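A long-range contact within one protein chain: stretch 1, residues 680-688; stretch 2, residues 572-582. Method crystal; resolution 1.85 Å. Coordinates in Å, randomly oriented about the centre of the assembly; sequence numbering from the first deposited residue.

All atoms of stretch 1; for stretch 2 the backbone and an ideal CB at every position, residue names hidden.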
# COMPACT_ATOMS: atom_id res chain seq x y z
N ASN A 680 3.45 -19.54 -15.61
CA ASN A 680 2.57 -20.23 -14.68
C ASN A 680 3.32 -20.76 -13.47
O ASN A 680 3.71 -21.96 -13.44
CB ASN A 680 1.79 -21.35 -15.39
CG ASN A 680 0.68 -21.93 -14.52
OD1 ASN A 680 0.37 -21.38 -13.44
ND2 ASN A 680 0.09 -23.03 -14.96
N PRO A 681 3.55 -19.89 -12.47
CA PRO A 681 4.27 -20.27 -11.24
C PRO A 681 3.72 -21.51 -10.56
O PRO A 681 2.50 -21.73 -10.54
CB PRO A 681 4.07 -19.04 -10.34
CG PRO A 681 3.92 -17.89 -11.29
CD PRO A 681 3.11 -18.46 -12.41
N VAL A 682 4.62 -22.31 -9.97
CA VAL A 682 4.24 -23.53 -9.28
C VAL A 682 4.05 -23.16 -7.81
O VAL A 682 5.01 -22.82 -7.13
CB VAL A 682 5.34 -24.61 -9.43
CG1 VAL A 682 4.98 -25.89 -8.67
CG2 VAL A 682 5.54 -24.90 -10.90
N THR A 683 2.81 -23.21 -7.35
CA THR A 683 2.41 -22.61 -6.07
C THR A 683 1.93 -23.59 -5.02
O THR A 683 1.31 -23.18 -4.02
CB THR A 683 1.31 -21.57 -6.31
OG1 THR A 683 0.18 -22.18 -6.93
CG2 THR A 683 1.83 -20.44 -7.20
N ALA A 684 2.20 -24.87 -5.21
CA ALA A 684 1.83 -25.88 -4.23
C ALA A 684 3.05 -26.74 -3.85
O ALA A 684 3.82 -27.14 -4.73
CB ALA A 684 0.71 -26.76 -4.77
N PRO A 685 3.21 -27.05 -2.53
CA PRO A 685 4.30 -27.94 -2.17
C PRO A 685 4.07 -29.36 -2.69
O PRO A 685 2.93 -29.82 -2.78
CB PRO A 685 4.27 -27.94 -0.63
CG PRO A 685 2.90 -27.51 -0.25
CD PRO A 685 2.42 -26.62 -1.36
N GLY A 686 5.16 -30.01 -3.07
CA GLY A 686 5.12 -31.40 -3.47
C GLY A 686 4.73 -31.60 -4.91
O GLY A 686 4.60 -32.73 -5.34
N ALA A 687 4.57 -30.52 -5.68
CA ALA A 687 4.16 -30.68 -7.09
C ALA A 687 5.30 -31.22 -7.95
O ALA A 687 6.41 -30.68 -7.92
CB ALA A 687 3.68 -29.36 -7.65
N THR A 688 5.03 -32.31 -8.68
CA THR A 688 5.99 -32.85 -9.67
C THR A 688 5.56 -32.59 -11.11
O THR A 688 6.39 -32.67 -12.02
CB THR A 688 6.16 -34.37 -9.50
OG1 THR A 688 4.87 -34.99 -9.64
CG2 THR A 688 6.73 -34.69 -8.13
N UNK A 572 12.94 -24.67 1.90
CA UNK A 572 13.74 -24.67 0.66
C UNK A 572 12.84 -24.68 -0.58
O UNK A 572 13.10 -23.97 -1.52
CB UNK A 572 14.68 -25.88 0.63
N UNK A 573 11.79 -25.49 -0.56
CA UNK A 573 10.93 -25.66 -1.72
C UNK A 573 10.20 -24.37 -2.10
O UNK A 573 10.04 -24.06 -3.28
CB UNK A 573 9.91 -26.77 -1.45
N UNK A 574 9.75 -23.63 -1.09
CA UNK A 574 9.11 -22.35 -1.31
C UNK A 574 10.09 -21.35 -1.88
O UNK A 574 9.77 -20.64 -2.83
CB UNK A 574 8.51 -21.82 -0.01
N UNK A 575 11.28 -21.29 -1.31
CA UNK A 575 12.31 -20.40 -1.86
C UNK A 575 12.58 -20.71 -3.33
O UNK A 575 12.58 -19.81 -4.16
CB UNK A 575 13.61 -20.52 -1.05
N UNK A 576 12.72 -21.98 -3.66
CA UNK A 576 12.93 -22.39 -5.04
C UNK A 576 11.83 -21.97 -5.98
O UNK A 576 12.11 -21.41 -7.05
CB UNK A 576 13.09 -23.91 -5.11
N UNK A 577 10.57 -22.24 -5.61
CA UNK A 577 9.45 -21.92 -6.50
C UNK A 577 9.26 -20.40 -6.63
O UNK A 577 8.99 -19.90 -7.71
CB UNK A 577 8.16 -22.57 -5.98
N UNK A 578 9.44 -19.69 -5.53
CA UNK A 578 9.26 -18.26 -5.51
C UNK A 578 10.38 -17.54 -6.26
O UNK A 578 10.14 -16.52 -6.92
CB UNK A 578 9.18 -17.76 -4.06
N UNK A 579 11.61 -18.05 -6.14
CA UNK A 579 12.76 -17.46 -6.85
C UNK A 579 12.55 -17.61 -8.37
O UNK A 579 12.77 -16.67 -9.13
CB UNK A 579 14.07 -18.13 -6.42
N UNK A 580 12.08 -18.79 -8.80
CA UNK A 580 11.77 -19.04 -10.22
C UNK A 580 10.67 -18.10 -10.72
O UNK A 580 10.78 -17.49 -11.79
CB UNK A 580 11.34 -20.49 -10.42
N UNK A 581 9.62 -17.94 -9.92
CA UNK A 581 8.53 -17.06 -10.32
C UNK A 581 8.98 -15.62 -10.43
O UNK A 581 8.61 -14.94 -11.41
CB UNK A 581 7.37 -17.17 -9.33
N UNK A 582 9.74 -15.17 -9.42
CA UNK A 582 10.23 -13.80 -9.36
C UNK A 582 11.09 -13.45 -10.57
O UNK A 582 11.13 -12.28 -10.99
CB UNK A 582 11.03 -13.58 -8.07

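Residues 572-582 form a continuous helix whose i to i-4 backbone hydrogen bonds are regular throughout, so residues compatible with a helix are favoured at every position. Stretch 1 runs alongside as an irregular segment with a type II turn near its end, from Ala 684 to Ala 687. Positions 573, 577 and 581, one turn apart, point CA-to-CB toward it.

Position 572 is out of reach of stretch 1, which therefore sets no requirement there; the residue is Ala 572.

At position 573 the bond points toward stretch 1, yet no atom of that stretch lies within 5.5 Å of the ideal CB. The gap calls for a long side chain. Across it lies the turn, where the amide of Gly 686, a residue with the positive phi of 84° that favours glycine, offers a donor. A glutamate or glutamine, long enough and ending in an acceptor, would suit. The residue is Glu 573, extended with chi1 and chi2 both t. Its OE1 accepts a nearly linear hydrogen bond from Gly 686 N (2.7 Å, 168°), while OE2 lies 3.7 Å from Pro 685 CB. The carboxylate thus holds the turn by a backbone amide.

At position 574 the bond points sideways and the ideal CB meets nothing, so many residues would be compatible. Leu 574 brings its end nearer to stretch 1 without making contact. Positions 575 and 576 are out of reach and are left undetermined by this contact; they are Tyr 575 and Ala 576.

Position 577 is more restrictive. The bond points toward stretch 1, and the ideal CB is already 3.4 Å from Val 682 O, so the chain must turn aside soon after CB. Beside it lie the methyl groups of Val 682 and, farther toward the turn, the carbonyls of Ala 684 and Ala 687. A slender chain with an apolar stem would fit, such as methionine, glutamine, lysine or arginine, and the carbonyls favour a donor at its end. Arg 577 is found, with chi1 and chi2 both m. Val 682 CG1 covers one face of the guanidinium, 3.4 Å from NE, and Ala 687 O lies at its edge, 3.0 Å from NH2. A water accepts from Arg 577 NE (2.8 Å) and donates to both Glu 573 OE1 and Ala 684 O (2.8 Å each), linking the two helix side chains to the turn. Backbone is bridged as well: a second water donates to Arg 577 O and accepts from Val 682 N, each at 3.0 Å.

Position 578 points away, and 579 and 580 are out of reach, so none is specified; they carry Ala 578, Phe 579 and Ala 580.

At position 581 the ideal CB faces Pro 681 CB at 3.9 Å, already van der Waals contact. A small apolar residue suits this close approach. Ala 581 meets the proline with its methyl group, where the CA atoms of these residues are 5.4 Å apart.

Position 582 is again out of reach and is occupied by Ala 582.

Stretch 2 572-582: AELYARAFAAA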
# COMPACT_ATOMS: atom_id res chain seq x y z
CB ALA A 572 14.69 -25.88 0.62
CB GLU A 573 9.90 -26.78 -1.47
CG GLU A 573 9.16 -27.19 -2.71
CD GLU A 573 8.14 -28.30 -2.47
OE1 GLU A 573 7.60 -28.81 -3.46
OE2 GLU A 573 7.85 -28.63 -1.28
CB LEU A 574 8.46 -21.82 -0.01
CG LEU A 574 7.85 -20.42 -0.08
CD1 LEU A 574 6.78 -20.31 -1.16
CD2 LEU A 574 7.32 -20.07 1.29
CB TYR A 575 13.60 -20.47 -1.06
CG TYR A 575 14.60 -19.36 -1.37
CD1 TYR A 575 14.50 -18.11 -0.77
CD2 TYR A 575 15.66 -19.58 -2.24
CE1 TYR A 575 15.43 -17.10 -1.03
CE2 TYR A 575 16.59 -18.58 -2.49
CZ TYR A 575 16.48 -17.35 -1.89
OH TYR A 575 17.43 -16.38 -2.15
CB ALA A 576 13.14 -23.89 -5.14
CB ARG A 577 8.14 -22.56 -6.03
CG ARG A 577 8.10 -24.07 -5.98
CD ARG A 577 8.51 -24.70 -7.29
NE ARG A 577 8.13 -26.11 -7.37
CZ ARG A 577 8.45 -26.92 -8.38
NH1 ARG A 577 9.18 -26.50 -9.41
NH2 ARG A 577 8.03 -28.19 -8.35
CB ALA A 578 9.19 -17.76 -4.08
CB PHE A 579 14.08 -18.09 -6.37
CG PHE A 579 15.31 -17.26 -6.67
CD1 PHE A 579 15.89 -17.26 -7.93
CD2 PHE A 579 15.94 -16.54 -5.66
CE1 PHE A 579 17.04 -16.54 -8.20
CE2 PHE A 579 17.10 -15.81 -5.91
CZ PHE A 579 17.64 -15.79 -7.19
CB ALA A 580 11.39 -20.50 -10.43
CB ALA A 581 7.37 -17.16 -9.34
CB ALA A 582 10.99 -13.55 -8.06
O HOH W 1 6.41 -27.59 -5.66
O HOH W 2 7.47 -21.53 -9.77
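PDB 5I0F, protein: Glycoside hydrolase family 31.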